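Local coordinates for protein vinylacetyl-CoA Delta-isomerase (Nitrosopumilus maritimus SCM1, PDB 6VJR) that probably dehydrates 4-hydroxybutyryl-CoA and isomerises vinylacetyl-CoA, using bound FAD and a [4Fe-4S] cluster, at residues D172-K176 with G177-S181; D324-I327 with E328-L332; F397-P400 with E401-P404. All blocks are in the same frame, centred on the assembly; numbering follows the deposited sequence.

Contact 1: D172-K176 with G177-S181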
ATOM      1  N   ASP A 172     -26.273  43.600   1.000  1.00 22.18           N
ATOM      2  CA  ASP A 172     -26.554  45.022   1.077  1.00 24.55           C
ATOM      3  C   ASP A 172     -25.441  45.689   1.861  1.00 25.06           C
ATOM      4  O   ASP A 172     -24.643  45.012   2.499  1.00 23.83           O
ATOM      5  CB  ASP A 172     -27.862  45.295   1.799  1.00 28.91           C
ATOM      6  CG  ASP A 172     -28.525  46.630   1.491  1.00 35.30           C
ATOM      7  OD1 ASP A 172     -27.951  47.461   0.736  1.00 38.33           O
ATOM      8  OD2 ASP A 172     -29.636  46.825   1.995  1.00 45.64           O
ATOM      9  N   THR A 173     -25.364  47.016   1.751  0.74 25.69           N
ATOM     10  CA  THR A 173     -24.427  47.790   2.536  0.74 28.52           C
ATOM     11  C   THR A 173     -25.144  49.064   2.976  0.74 29.63           C
ATOM     12  O   THR A 173     -26.171  49.445   2.404  0.74 28.81           O
ATOM     13  CB  THR A 173     -23.145  48.104   1.755  0.74 29.89           C
ATOM     14  OG1 THR A 173     -23.469  49.142   0.837  0.74 36.61           O
ATOM     15  CG2 THR A 173     -22.552  46.935   0.982  0.74 30.54           C
ATOM     16  N   ASP A 174     -24.627  49.665   4.048  1.00 30.63           N
ATOM     17  CA  ASP A 174     -25.022  51.009   4.453  1.00 31.98           C
ATOM     18  C   ASP A 174     -23.800  51.730   5.012  1.00 31.28           C
ATOM     19  O   ASP A 174     -22.668  51.295   4.873  1.00 31.96           O
ATOM     20  CB  ASP A 174     -26.217  50.956   5.393  1.00 32.51           C
ATOM     21  CG  ASP A 174     -25.953  50.366   6.771  1.00 34.09           C
ATOM     22  OD1 ASP A 174     -24.767  50.235   7.137  1.00 34.28           O
ATOM     23  OD2 ASP A 174     -26.951  50.032   7.459  1.00 36.26           O
ATOM     24  N   GLU A 175     -24.032  52.895   5.614  1.00 33.10           N
ATOM     25  CA  GLU A 175     -22.942  53.703   6.128  1.00 35.56           C
ATOM     26  C   GLU A 175     -22.204  53.013   7.279  1.00 34.08           C
ATOM     27  O   GLU A 175     -21.118  53.468   7.629  1.00 36.74           O
ATOM     28  CB  GLU A 175     -23.464  55.089   6.538  1.00 39.86           C
ATOM     29  CG  GLU A 175     -24.509  55.075   7.658  1.00 47.01           C
ATOM     30  CD  GLU A 175     -25.905  54.498   7.383  1.00 56.46           C
ATOM     31  OE1 GLU A 175     -26.335  54.329   6.203  1.00 54.87           O
ATOM     32  OE2 GLU A 175     -26.580  54.181   8.399  1.00 63.59           O
ATOM     33  N   LYS A 176     -22.808  52.025   7.949  1.00 30.46           N
ATOM     34  CA  LYS A 176     -22.229  51.456   9.156  1.00 30.89           C
ATOM     35  C   LYS A 176     -21.572  50.081   8.895  1.00 25.56           C
ATOM     36  O   LYS A 176     -20.770  49.595   9.700  1.00 25.55           O
ATOM     37  CB  LYS A 176     -23.346  51.285  10.195  1.00 34.47           C
ATOM     38  CG  LYS A 176     -23.984  52.561  10.750  1.00 39.27           C
ATOM     39  CD  LYS A 176     -22.975  53.445  11.453  1.00 44.76           C
ATOM     40  CE  LYS A 176     -23.583  54.560  12.239  1.00 49.22           C
ATOM     41  NZ  LYS A 176     -22.565  55.585  12.465  1.00 52.60           N
ATOM     42  N   GLY A 177     -21.897  49.431   7.774  1.00 24.42           N
ATOM     43  CA  GLY A 177     -21.328  48.110   7.500  1.00 22.94           C
ATOM     44  C   GLY A 177     -22.046  47.380   6.378  1.00 21.45           C
ATOM     45  O   GLY A 177     -22.735  48.000   5.576  1.00 24.19           O
ATOM     46  N   VAL A 178     -21.806  46.066   6.314  1.00 21.20           N
ATOM     47  CA  VAL A 178     -22.364  45.193   5.289  1.00 22.15           C
ATOM     48  C   VAL A 178     -23.370  44.226   5.913  1.00 19.52           C
ATOM     49  O   VAL A 178     -23.351  43.955   7.125  1.00 20.07           O
ATOM     50  CB  VAL A 178     -21.247  44.433   4.549  1.00 24.65           C
ATOM     51  CG1 VAL A 178     -20.207  45.368   3.951  1.00 28.44           C
ATOM     52  CG2 VAL A 178     -20.573  43.443   5.470  1.00 23.74           C
ATOM     53  N   TYR A 179     -24.189  43.632   5.040  1.00 19.63           N
ATOM     54  CA  TYR A 179     -25.138  42.607   5.435  1.00 19.54           C
ATOM     55  C   TYR A 179     -24.856  41.401   4.559  1.00 18.17           C
ATOM     56  O   TYR A 179     -24.704  41.559   3.344  1.00 18.44           O
ATOM     57  CB  TYR A 179     -26.587  43.077   5.223  1.00 21.21           C
ATOM     58  CG  TYR A 179     -26.918  44.277   6.092  1.00 22.83           C
ATOM     59  CD1 TYR A 179     -26.560  45.548   5.677  1.00 26.41           C
ATOM     60  CD2 TYR A 179     -27.578  44.155   7.311  1.00 26.15           C
ATOM     61  CE1 TYR A 179     -26.858  46.679   6.428  1.00 29.05           C
ATOM     62  CE2 TYR A 179     -27.866  45.273   8.083  1.00 28.66           C
ATOM     63  CZ  TYR A 179     -27.503  46.534   7.641  1.00 30.75           C
ATOM     64  OH  TYR A 179     -27.759  47.625   8.408  1.00 34.00           O
ATOM     65  N   VAL A 180     -24.688  40.227   5.196  0.82 16.67           N
ATOM     66  CA  VAL A 180     -24.318  39.029   4.458  0.82 17.44           C
ATOM     67  C   VAL A 180     -25.392  37.971   4.620  0.82 16.75           C
ATOM     68  O   VAL A 180     -26.044  37.889   5.659  0.82 17.17           O
ATOM     69  CB  VAL A 180     -22.953  38.438   4.867  0.82 18.66           C
ATOM     70  CG1 VAL A 180     -21.796  39.360   4.572  0.82 19.19           C
ATOM     71  CG2 VAL A 180     -22.912  37.993   6.318  0.82 18.26           C
ATOM     72  N   SER A 181     -25.545  37.154   3.569  1.00 17.17           N
ATOM     73  CA  SER A 181     -26.400  35.987   3.581  1.00 17.90           C
ATOM     74  C   SER A 181     -25.645  34.817   2.954  1.00 16.69           C
ATOM     75  O   SER A 181     -24.789  34.993   2.080  1.00 16.01           O
ATOM     76  CB  SER A 181     -27.708  36.243   2.842  1.00 19.48           C
ATOM     77  OG  SER A 181     -28.476  37.255   3.478  1.00 20.37           O
TER
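Two first torsions bring D174 and Y179 together: D174 sets its CG between its own backbone N and carbonyl carbon (chi1 69°), standing the carboxylate up from the turn, while Y179 keeps CG beside its backbone N (chi1 -63°), which sends the ring back toward the turn. Here the chain reverses as a beta hairpin between strands 169-173 and 177-188, with an Asx turn at its tip. Y179 OH gives its proton to D174 OD2 at 2.7 Å, meeting the carboxylate from above its plane, and the two flat groups are nearly perpendicular, at 85°. The other oxygen works on the turn. D174 OD1 accepts from K176 N at 2.8 Å, the Asx bond, and weakly from G177 N. One carboxylate thus ties both the turn backbone and the tyrosine, and a leucine here would probably leave the Y179 hydroxyl without its mate and the K176 amide without its Asx bond. The backbone closes the reversal: D174 N points almost straight at G177 O, 2.9 Å away. G177 suits its place, since a side chain on this backbone would jam against K176 O. One pair further from the turn, Y179 N binds D172 O at 2.9 Å, and the return bond from D172 N to Y179 O is weak. On the face away from the tyrosine, T173 CG2 meets V178 CG1 at 4.1 Å, and V178 packs against I264 of strand 262-265 and I213 of strand 213-218; on the tyrosine's own face the Y179 ring also meets that of F263. D172 O lies at the edge of the Y179 ring, 3.7 Å from Y179 CD1, and D172 CB is 4.1 Å from Y179 CD1.

Contact 2: D324-I327 with E328-L332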
ATOM      1  N   ASP A 324       4.633  -6.111  15.943  1.00 12.54           N
ATOM      2  CA  ASP A 324       4.951  -5.555  14.649  1.00 13.01           C
ATOM      3  C   ASP A 324       3.882  -4.572  14.176  1.00 11.86           C
ATOM      4  O   ASP A 324       4.233  -3.563  13.569  1.00 12.13           O
ATOM      5  CB  ASP A 324       5.194  -6.642  13.648  1.00 14.41           C
ATOM      6  CG  ASP A 324       6.037  -6.124  12.491  1.00 19.55           C
ATOM      7  OD1 ASP A 324       7.155  -5.582  12.764  1.00 23.16           O
ATOM      8  OD2 ASP A 324       5.575  -6.274  11.351  1.00 28.44           O
ATOM      9  N   LYS A 325       2.607  -4.853  14.475  1.00 11.50           N
ATOM     10  CA  LYS A 325       1.527  -3.949  14.134  1.00 11.10           C
ATOM     11  C   LYS A 325       1.592  -2.650  14.925  1.00 10.87           C
ATOM     12  O   LYS A 325       1.338  -1.570  14.359  1.00 12.57           O
ATOM     13  CB  LYS A 325       0.197  -4.691  14.250  1.00 11.86           C
ATOM     14  CG  LYS A 325       0.002  -5.776  13.183  1.00 12.80           C
ATOM     15  CD  LYS A 325      -1.097  -6.751  13.543  1.00 14.42           C
ATOM     16  CE  LYS A 325      -1.062  -7.859  12.510  1.00 15.67           C
ATOM     17  NZ  LYS A 325      -1.928  -8.989  12.737  1.00 16.69           N
ATOM     18  N   ILE A 326       1.964  -2.733  16.205  0.51 11.65           N
ATOM     19  CA  ILE A 326       2.093  -1.515  16.993  0.51 12.10           C
ATOM     20  C   ILE A 326       3.273  -0.677  16.484  0.51 11.82           C
ATOM     21  O   ILE A 326       3.227   0.560  16.480  0.51 12.10           O
ATOM     22  CB  ILE A 326       2.174  -1.877  18.483  0.51 12.94           C
ATOM     23  CG1 ILE A 326       0.880  -2.508  18.943  0.51 14.63           C
ATOM     24  CG2 ILE A 326       2.535  -0.674  19.344  0.51 13.11           C
ATOM     25  CD1 ILE A 326       0.952  -3.099  20.328  0.51 16.02           C
ATOM     26  N   ILE A 327       4.356  -1.333  16.094  1.00 11.21           N
ATOM     27  CA  ILE A 327       5.448  -0.616  15.428  1.00 10.95           C
ATOM     28  C   ILE A 327       4.958   0.077  14.158  1.00 10.43           C
ATOM     29  O   ILE A 327       5.281   1.237  13.886  1.00 11.45           O
ATOM     30  CB  ILE A 327       6.659  -1.518  15.190  1.00 11.95           C
ATOM     31  CG1 ILE A 327       7.304  -2.008  16.488  1.00 12.93           C
ATOM     32  CG2 ILE A 327       7.654  -0.839  14.271  1.00 13.35           C
ATOM     33  CD1 ILE A 327       8.232  -3.206  16.328  1.00 14.97           C
ATOM     34  N   GLU A 328       4.166  -0.614  13.351  1.00 10.98           N
ATOM     35  CA  GLU A 328       3.685   0.003  12.126  1.00 11.66           C
ATOM     36  C   GLU A 328       2.856   1.253  12.429  1.00 11.58           C
ATOM     37  O   GLU A 328       2.939   2.265  11.748  1.00 11.42           O
ATOM     38  CB  GLU A 328       2.869  -0.961  11.283  1.00 11.99           C
ATOM     39  CG  GLU A 328       2.601  -0.460   9.861  1.00 12.95           C
ATOM     40  CD  GLU A 328       3.837  -0.260   8.974  1.00 14.20           C
ATOM     41  OE1 GLU A 328       4.881  -0.922   9.233  1.00 16.16           O
ATOM     42  OE2 GLU A 328       3.806   0.569   8.021  1.00 17.29           O
ATOM     43  N   MET A 329       1.931   1.117  13.374  1.00 12.01           N
ATOM     44  CA  MET A 329       1.056   2.219  13.735  1.00 11.34           C
ATOM     45  C   MET A 329       1.969   3.397  14.113  1.00 10.67           C
ATOM     46  O   MET A 329       1.715   4.536  13.749  1.00 11.17           O
ATOM     47  CB  MET A 329       0.143   1.796  14.897  1.00 11.76           C
ATOM     48  CG  MET A 329      -0.877   0.705  14.552  1.00 13.12           C
ATOM     49  SD  MET A 329      -1.649  -0.060  15.994  1.00 16.18           S
ATOM     50  CE  MET A 329      -2.907   1.139  16.442  1.00 16.85           C
ATOM     51  N   THR A 330       2.976   3.097  14.923  1.00 11.03           N
ATOM     52  CA  THR A 330       3.863   4.148  15.425  1.00 10.89           C
ATOM     53  C   THR A 330       4.612   4.836  14.274  1.00 10.43           C
ATOM     54  O   THR A 330       4.681   6.081  14.201  1.00 11.69           O
ATOM     55  CB  THR A 330       4.873   3.554  16.425  1.00 11.98           C
ATOM     56  OG1 THR A 330       4.179   3.051  17.568  1.00 14.08           O
ATOM     57  CG2 THR A 330       5.861   4.582  16.888  1.00 12.99           C
ATOM     58  N   HIS A 331       5.122   4.029  13.341  1.00 10.60           N
ATOM     59  CA  HIS A 331       5.862   4.523  12.185  1.00 10.67           C
ATOM     60  C   HIS A 331       4.993   5.443  11.313  1.00 10.58           C
ATOM     61  O   HIS A 331       5.378   6.556  10.953  1.00 11.44           O
ATOM     62  CB  HIS A 331       6.335   3.335  11.332  1.00 11.41           C
ATOM     63  CG  HIS A 331       6.896   3.798  10.039  1.00 13.28           C
ATOM     64  ND1 HIS A 331       8.072   4.497   9.902  1.00 12.85           N
ATOM     65  CD2 HIS A 331       6.408   3.673   8.833  1.00 14.75           C
ATOM     66  CE1 HIS A 331       8.213   4.864   8.631  1.00 15.22           C
ATOM     67  NE2 HIS A 331       7.220   4.316   7.939  1.00 14.78           N
ATOM     68  N   LEU A 332       3.775   5.011  11.007  1.00 10.87           N
ATOM     69  CA  LEU A 332       2.875   5.847  10.190  1.00 11.50           C
ATOM     70  C   LEU A 332       2.523   7.160  10.905  1.00 10.71           C
ATOM     71  O   LEU A 332       2.480   8.248  10.327  1.00 12.48           O
ATOM     72  CB  LEU A 332       1.628   5.031   9.877  1.00 11.97           C
ATOM     73  CG  LEU A 332       1.821   3.776   9.025  1.00 12.51           C
ATOM     74  CD1 LEU A 332       0.502   3.063   8.824  1.00 14.20           C
ATOM     75  CD2 LEU A 332       2.415   4.143   7.663  1.00 12.86           C
TER
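T330 faces back along the helix onto I326, and its hydroxyl lies beside its own backbone N (chi1 -64°), close enough to the preceding turn for T330 OG1 to give its proton to I326 O at 2.9 Å. T330 N binds I326 O at 3.0 Å from the opposite face of the carbonyl plane, so two donors grip one acceptor inside helix 320-345. M329 sets off across the turn, with M329 CG 3.2 Å from K325 O, and its end then leads away past a bend at the sulfur. D324 and E328, one turn apart, both have CG anti to the backbone N. Their carboxylates stay 5.8 Å apart, D324 OD2 to E328 OE1, and R455 of the second subunit salt-bridges both, which would offset the like charges; E328 also pairs with R371 of that subunit. K325 turns away to D382, an FAD-binding residue. Among its neighbours the helix has two kinds of partner: M329 packs on helices 295-314 and 372-384 of its own chain, I327 and H331 meet the second subunit, and I326 and T330 touch both helix 295-314 and M462 of that subunit.

Contact 3: F397-P400 with E401-P404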
ATOM      1  N   PHE A 397     -24.223  -5.019  31.312  1.00 15.36           N
ATOM      2  CA  PHE A 397     -23.157  -5.259  32.280  1.00 16.35           C
ATOM      3  C   PHE A 397     -23.596  -4.983  33.732  1.00 16.68           C
ATOM      4  O   PHE A 397     -23.119  -5.631  34.666  1.00 17.94           O
ATOM      5  CB  PHE A 397     -21.964  -4.370  31.905  1.00 17.13           C
ATOM      6  CG  PHE A 397     -20.741  -4.637  32.748  1.00 19.45           C
ATOM      7  CD1 PHE A 397     -20.139  -5.877  32.694  1.00 22.46           C
ATOM      8  CD2 PHE A 397     -20.191  -3.658  33.559  1.00 22.76           C
ATOM      9  CE1 PHE A 397     -19.014  -6.139  33.464  1.00 24.02           C
ATOM     10  CE2 PHE A 397     -19.090  -3.949  34.365  1.00 23.84           C
ATOM     11  CZ  PHE A 397     -18.487  -5.166  34.285  1.00 24.86           C
ATOM     12  N   ARG A 398     -24.502  -4.018  33.925  1.00 17.39           N
ATOM     13  CA  ARG A 398     -24.949  -3.596  35.252  1.00 18.06           C
ATOM     14  C   ARG A 398     -26.205  -4.359  35.682  1.00 17.76           C
ATOM     15  O   ARG A 398     -26.653  -4.232  36.828  1.00 20.86           O
ATOM     16  CB  ARG A 398     -25.246  -2.098  35.302  1.00 19.58           C
ATOM     17  CG  ARG A 398     -24.084  -1.219  34.938  1.00 23.86           C
ATOM     18  CD  ARG A 398     -22.919  -1.320  35.813  1.00 26.43           C
ATOM     19  NE  ARG A 398     -22.039  -0.207  35.416  1.00 25.40           N
ATOM     20  CZ  ARG A 398     -20.778  -0.130  35.810  1.00 30.42           C
ATOM     21  NH1 ARG A 398     -20.018   0.880  35.417  1.00 29.83           N
ATOM     22  NH2 ARG A 398     -20.301  -1.061  36.621  1.00 33.10           N
ATOM     23  N   HIS A 399     -26.733  -5.207  34.779  1.00 16.59           N
ATOM     24  CA  HIS A 399     -27.992  -5.897  35.022  1.00 16.92           C
ATOM     25  C   HIS A 399     -27.782  -7.034  36.033  1.00 17.76           C
ATOM     26  O   HIS A 399     -26.784  -7.722  35.980  1.00 18.99           O
ATOM     27  CB  HIS A 399     -28.520  -6.447  33.696  1.00 17.48           C
ATOM     28  CG  HIS A 399     -29.897  -7.002  33.785  1.00 17.27           C
ATOM     29  ND1 HIS A 399     -30.147  -8.288  34.208  1.00 19.45           N
ATOM     30  CD2 HIS A 399     -31.091  -6.448  33.533  1.00 17.74           C
ATOM     31  CE1 HIS A 399     -31.463  -8.474  34.232  1.00 18.72           C
ATOM     32  NE2 HIS A 399     -32.057  -7.378  33.807  1.00 17.96           N
ATOM     33  N   PRO A 400     -28.718  -7.325  36.953  1.00 18.31           N
ATOM     34  CA  PRO A 400     -28.487  -8.393  37.936  1.00 18.87           C
ATOM     35  C   PRO A 400     -28.311  -9.811  37.381  1.00 18.25           C
ATOM     36  O   PRO A 400     -27.655 -10.620  38.019  1.00 21.18           O
ATOM     37  CB  PRO A 400     -29.683  -8.288  38.892  1.00 20.79           C
ATOM     38  CG  PRO A 400     -30.168  -6.844  38.726  1.00 21.95           C
ATOM     39  CD  PRO A 400     -29.895  -6.482  37.278  1.00 19.19           C
ATOM     40  N   GLU A 401     -28.943 -10.131  36.240  1.00 19.43           N
ATOM     41  CA  GLU A 401     -28.865 -11.444  35.599  1.00 19.51           C
ATOM     42  C   GLU A 401     -27.736 -11.437  34.553  1.00 18.49           C
ATOM     43  O   GLU A 401     -26.861 -12.280  34.558  1.00 20.81           O
ATOM     44  CB  GLU A 401     -30.210 -11.773  34.924  1.00 20.54           C
ATOM     45  CG  GLU A 401     -30.267 -13.152  34.273  1.00 23.58           C
ATOM     46  CD  GLU A 401     -30.253 -14.302  35.248  1.00 26.26           C
ATOM     47  OE1 GLU A 401     -30.427 -14.114  36.488  1.00 25.82           O
ATOM     48  OE2 GLU A 401     -30.054 -15.430  34.727  1.00 28.72           O
ATOM     49  N   ALA A 402     -27.759 -10.477  33.635  1.00 17.74           N
ATOM     50  CA  ALA A 402     -26.794 -10.459  32.543  1.00 18.16           C
ATOM     51  C   ALA A 402     -25.401 -10.079  33.027  1.00 17.76           C
ATOM     52  O   ALA A 402     -24.400 -10.558  32.494  1.00 18.24           O
ATOM     53  CB  ALA A 402     -27.246  -9.565  31.411  1.00 17.92           C
ATOM     54  N   GLY A 403     -25.343  -9.172  34.007  1.00 17.37           N
ATOM     55  CA  GLY A 403     -24.077  -8.619  34.436  1.00 18.35           C
ATOM     56  C   GLY A 403     -23.098  -9.662  34.975  1.00 17.41           C
ATOM     57  O   GLY A 403     -21.940  -9.697  34.577  1.00 18.38           O
ATOM     58  N   PRO A 404     -23.485 -10.525  35.924  1.00 18.39           N
ATOM     59  CA  PRO A 404     -22.587 -11.573  36.375  1.00 19.16           C
ATOM     60  C   PRO A 404     -22.116 -12.544  35.289  1.00 17.43           C
ATOM     61  O   PRO A 404     -20.976 -13.013  35.340  1.00 18.58           O
ATOM     62  CB  PRO A 404     -23.415 -12.315  37.457  1.00 21.42           C
ATOM     63  CG  PRO A 404     -24.375 -11.247  37.930  1.00 22.51           C
ATOM     64  CD  PRO A 404     -24.744 -10.495  36.692  1.00 20.06           C
TER
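H399 turns the ND1 edge of its ring to the amides of E401 and A402 and caps the N-terminal end of helix 402-409, its ring nitrogen taking the place more often filled by an Asp, Asn, Ser or Thr oxygen. At its root, H399 CB sits 4.1 Å from A402 CB. With CG anti to the backbone N (chi1 -172°), the imidazole extends toward the first turn. Next along the ring, H399 ND1 does the capping: it accepts from E401 N at 3.0 Å and from A402 N at 3.3 Å, the second bond the straighter at 169°. Both donors are tilted from the ring plane by about 25°. A nitrogen that accepts twice cannot carry a proton, so the helix end probably disfavours a doubly protonated ring. H399 CE1 follows, 3.6 Å from E401 CB, while P400 CD lies over one face of the ring toward its rim. The ring also meets Y20 of the third subunit, and A402 packs on I227 of that subunit, so the cap lies at a subunit boundary. Behind the side chain, H399 O begins the helical bonding by accepting from G403 N at 2.8 Å. G403 has its reason: a CB there would clash with both F397 O and H399 O. The preceding F397 turns away from this turn, packing on helix 418-432 and making a cation-pi contact with K407. P404 has no amide hydrogen to give, and instead P404 CD rests 3.2 Å from P400 O.

From the N terminus, contact 1 comes first and closes the tight reversal between strands 169-173 and 177-188 in the N-terminal half of the chain. Contact 2 follows in the C-terminal half and closes no loop, being successive turns of the single helix 320-345. Contact 3 comes last, closing the short connection from helix 394-397 into helix 402-409. The three run in series, with no nesting or crossing, and none touches another: centres lie 54 Å apart for contacts 1 and 2, 37 Å for 2 and 3. Contact 1 stays within its own chain, whereas contacts 2 and 3 also face different subunits, the second and third.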